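Side-chain contacts in thioredoxin domain-containing protein (Silicibacter pomeroyi, PDB 3EYT), which is of unassigned function but belongs to the thioredoxin-like AhpC/TSA family, whose members generally act as oxidoreductases or antioxidants: residues 52-55 and 56-60; 104-108 and 109-113. One frame throughout, in Å; residues are numbered along the deposited sequence. Where two conformers were deposited one is given.

Contact 1 comes first along the chain, at the C-terminal end of helix 41-57, and contact 2 follows at the N-terminal end of the short helix 108-112. Their centres lie about 27 Å apart, on opposite sides of the chain's centre, and their nearest atoms are about 16 Å from each other, so neither touches the other. Both belong to one thioredoxin-like domain built round a mixed sheet. The 52-60 segment ends the helix of the beta-alpha-beta unit formed by strands 30-36 and 63-69; the 104-113 segment lies in the connection from strand 96-99 to strand 120-124. One contact thus finishes a helix and the other begins one, each in a connection between sheet strands.

Contact 1 of 2, residues 52-55 and 56-60; sequences QKVR and AAFPE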
# COMPACT_ATOMS: atom_id res chain seq x y z
N GLN C 52 -10.84 -23.43 3.76
CA GLN C 52 -11.46 -23.97 2.55
C GLN C 52 -12.04 -25.37 2.74
O GLN C 52 -13.05 -25.71 2.11
CB GLN C 52 -10.47 -23.93 1.40
CG GLN C 52 -10.08 -22.52 1.01
CD GLN C 52 -9.17 -22.47 -0.18
OE1 GLN C 52 -8.07 -23.01 -0.14
NE2 GLN C 52 -9.60 -21.81 -1.22
N LYS C 53 -11.41 -26.17 3.59
CA LYS C 53 -11.92 -27.51 3.96
C LYS C 53 -13.20 -27.40 4.74
O LYS C 53 -14.16 -28.11 4.46
CB LYS C 53 -10.88 -28.30 4.77
CG LYS C 53 -9.76 -28.85 3.91
CD LYS C 53 -8.64 -29.39 4.76
CE LYS C 53 -7.61 -30.05 3.88
NZ LYS C 53 -6.36 -30.38 4.64
N VAL C 54 -13.21 -26.49 5.73
CA VAL C 54 -14.42 -26.22 6.50
C VAL C 54 -15.53 -25.79 5.56
O VAL C 54 -16.66 -26.31 5.66
CB VAL C 54 -14.16 -25.15 7.60
CG1 VAL C 54 -15.47 -24.75 8.30
CG2 VAL C 54 -13.11 -25.70 8.63
N ARG C 55 -15.23 -24.86 4.66
CA ARG C 55 -16.24 -24.39 3.71
C ARG C 55 -16.78 -25.53 2.86
O ARG C 55 -17.99 -25.61 2.65
CB ARG C 55 -15.70 -23.25 2.82
CG ARG C 55 -16.70 -22.79 1.71
CD ARG C 55 -17.94 -22.07 2.23
NE ARG C 55 -18.81 -22.95 3.01
CZ ARG C 55 -19.73 -22.57 3.91
NH1 ARG C 55 -19.94 -21.28 4.20
NH2 ARG C 55 -20.42 -23.50 4.55
N ALA C 56 -15.88 -26.39 2.37
CA ALA C 56 -16.30 -27.54 1.57
C ALA C 56 -17.04 -28.57 2.43
O ALA C 56 -17.95 -29.22 1.94
CB ALA C 56 -15.09 -28.18 0.84
N ALA C 57 -16.69 -28.72 3.70
CA ALA C 57 -17.29 -29.82 4.50
C ALA C 57 -18.67 -29.55 5.09
O ALA C 57 -19.43 -30.50 5.32
CB ALA C 57 -16.33 -30.33 5.58
N PHE C 58 -19.01 -28.28 5.31
CA PHE C 58 -20.31 -27.91 5.90
C PHE C 58 -21.18 -27.07 4.94
O PHE C 58 -20.66 -26.35 4.09
CB PHE C 58 -20.11 -27.18 7.24
CG PHE C 58 -19.40 -28.02 8.27
CD1 PHE C 58 -20.12 -28.90 9.08
CD2 PHE C 58 -18.02 -27.97 8.39
CE1 PHE C 58 -19.48 -29.71 10.01
CE2 PHE C 58 -17.36 -28.77 9.33
CZ PHE C 58 -18.09 -29.63 10.14
N PRO C 59 -22.51 -27.17 5.07
CA PRO C 59 -23.34 -26.38 4.15
C PRO C 59 -23.43 -24.89 4.53
O PRO C 59 -23.42 -24.52 5.73
CB PRO C 59 -24.72 -27.06 4.23
CG PRO C 59 -24.75 -27.73 5.54
CD PRO C 59 -23.31 -28.09 5.90
N GLU C 60 -23.53 -24.05 3.50
CA GLU C 60 -23.58 -22.59 3.64
C GLU C 60 -24.78 -22.15 4.46
O GLU C 60 -24.74 -21.09 5.08
CB GLU C 60 -23.66 -21.90 2.27
CG GLU C 60 -22.84 -22.55 1.15
CD GLU C 60 -21.56 -21.79 0.76
OE1 GLU C 60 -21.22 -20.77 1.40
OE2 GLU C 60 -20.90 -22.25 -0.22
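Arg-55 reaches round the end of its helix to two partners in the turn that follows. Arg-55 NH2 donates to Phe-58 O at 2.9 Å, a fairly straight bond in which the oxygen lies in the guanidinium plane while the donor stands above the carbonyl plane. The Glu-60 carboxylate lies over one face of the guanidinium, off toward its rim and tilted 33° from it. Glu-60 OE1 comes within 3.1 Å of Arg-55 NH1, but no N-H points at it, and this salt bridge rests on charge alone. Bends at chi2 (69°) and chi3 (-67°) curl the arginine forward, toward the residues that follow the helix. NH1 is also bonded to Val-63 O, whereas NE is buried without a partner.

This is the C-terminal end of helix 41-57, within the beta-alpha-beta unit of the thioredoxin-like fold that leads on to strand 63-69. The last helical bonds include Ala-57 N to Lys-53 O (2.7 Å) and Phe-58 N to Val-54 O (3.1 Å); Phe-58 then departs from helical geometry. A leucine in place of Arg-55 would probably leave Phe-58 O and Val-63 O without this donor and Glu-60 without its countercharge.

Apolar packing occupies another side of the turn. Val-54 CG1 meets Phe-58 CD2 at 4.1 Å, and both side chains also rest on Ile-147 of helix 140-151.

Contact 2 of 2, residues 104-108 and 109-113; sequences GAMPR and TMAAY. With EDO (1,2-ethanediol), chain I.
The start of helix 108-112, with Pro-107 at the N-cap position, forms part of the connection between strands 96-99 and 120-124 of the thioredoxin-like fold. Here the proline and the selenomethionine Met-106 pack on the first turn. Pro-107 CG touches Met-110 CB at 3.9 Å, and CD of the same ring lies beside Met-110 SE. Met-110 is also selenomethionine; its CG stands anti to the backbone N (chi1 -168°) and the chain remains extended beyond it, carrying SE past the proline to Met-106 CG, 3.7 Å away. The two selenomethionine side chains cross at about a right angle. Beyond this crossing, Met-106 SE lies 4.1 Å from Ala-111 CB, so Met-106 bridges two successive residues of the helix.

Backbone bonds set the turn beneath these side chains: Ala-111 N donates to Pro-107 O at 3.1 Å, and Ala-112 N to Arg-108 O at 2.9 Å. Asp-99 accepts from the N atoms of Thr-109 and Met-110, one with each carboxylate oxygen, supplying side-chain acceptors at the beginning of the helix. Gln-10 accepts from Arg-108 NE with OE1, and its backbone N is hydrogen-bonded to Thr-109 OG1.

A 1,2-ethanediol molecule, probably from the crystallisation liquor, lies against the loop with its C2 3.8 Å from Ala-111 CB. Its O1 accepts from Gly-104 N at 3.0 Å and donates to Met-106 O at 2.6 Å.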
# COMPACT_ATOMS: atom_id res chain seq x y z
N GLY C 104 -2.34 1.52 16.88
CA GLY C 104 -0.95 1.11 16.63
C GLY C 104 -0.91 0.13 15.43
O GLY C 104 -1.78 0.20 14.55
N ALA C 105 0.08 -0.76 15.44
CA ALA C 105 0.32 -1.77 14.42
C ALA C 105 -0.85 -2.75 14.22
O ALA C 105 -1.24 -3.01 13.08
CB ALA C 105 1.60 -2.54 14.77
N MSE C 106 -1.39 -3.27 15.33
CA MSE C 106 -2.44 -4.26 15.30
C MSE C 106 -3.76 -3.63 14.85
O MSE C 106 -4.14 -2.56 15.35
CB MSE C 106 -2.62 -4.84 16.70
CG MSE C 106 -3.51 -6.06 16.74
SE MSE C 106 -3.26 -7.08 18.41
CE MSE C 106 -1.32 -7.21 18.42
N PRO C 107 -4.48 -4.30 13.92
CA PRO C 107 -5.76 -3.75 13.49
C PRO C 107 -6.88 -3.97 14.53
O PRO C 107 -6.68 -4.71 15.50
CB PRO C 107 -6.03 -4.45 12.17
CG PRO C 107 -5.32 -5.81 12.30
CD PRO C 107 -4.13 -5.55 13.20
N ARG C 108 -8.05 -3.36 14.31
CA ARG C 108 -9.03 -3.18 15.41
C ARG C 108 -9.71 -4.49 15.85
O ARG C 108 -9.87 -4.74 17.06
CB ARG C 108 -10.09 -2.12 15.06
CG ARG C 108 -9.48 -0.75 14.81
CD ARG C 108 -10.48 0.37 14.85
NE ARG C 108 -11.23 0.39 16.10
CZ ARG C 108 -10.92 1.14 17.15
NH1 ARG C 108 -9.87 1.96 17.13
NH2 ARG C 108 -11.67 1.08 18.24
N THR C 109 -10.15 -5.29 14.88
CA THR C 109 -10.86 -6.54 15.23
C THR C 109 -9.89 -7.54 15.86
O THR C 109 -10.20 -8.22 16.88
CB THR C 109 -11.53 -7.16 13.99
OG1 THR C 109 -12.27 -6.13 13.32
CG2 THR C 109 -12.46 -8.32 14.36
N MSE C 110 -8.70 -7.62 15.28
CA MSE C 110 -7.66 -8.45 15.87
C MSE C 110 -7.39 -8.12 17.35
O MSE C 110 -7.32 -9.03 18.17
CB MSE C 110 -6.34 -8.28 15.09
CG MSE C 110 -5.31 -9.34 15.50
SE MSE C 110 -3.60 -9.13 14.60
CE MSE C 110 -2.69 -10.62 15.48
N ALA C 111 -7.25 -6.83 17.67
CA ALA C 111 -7.06 -6.39 19.06
C ALA C 111 -8.27 -6.68 19.90
O ALA C 111 -8.13 -7.16 21.01
CB ALA C 111 -6.69 -4.89 19.13
N ALA C 112 -9.48 -6.40 19.39
CA ALA C 112 -10.72 -6.68 20.13
C ALA C 112 -10.81 -8.16 20.53
O ALA C 112 -11.31 -8.47 21.62
CB ALA C 112 -11.97 -6.30 19.29
N TYR C 113 -10.30 -9.04 19.68
CA TYR C 113 -10.36 -10.46 19.95
C TYR C 113 -9.18 -11.00 20.76
O TYR C 113 -9.16 -12.20 21.09
CB TYR C 113 -10.54 -11.27 18.65
CG TYR C 113 -11.98 -11.37 18.21
CD1 TYR C 113 -12.60 -10.31 17.52
CD2 TYR C 113 -12.75 -12.50 18.50
CE1 TYR C 113 -13.94 -10.38 17.16
CE2 TYR C 113 -14.07 -12.58 18.12
CZ TYR C 113 -14.67 -11.53 17.45
OH TYR C 113 -16.00 -11.61 17.08
C1 EDO I . -4.40 -1.42 18.54
O1 EDO I . -3.48 -1.16 17.46
C2 EDO I . -5.85 -1.39 18.04
O2 EDO I . -6.35 -0.05 18.09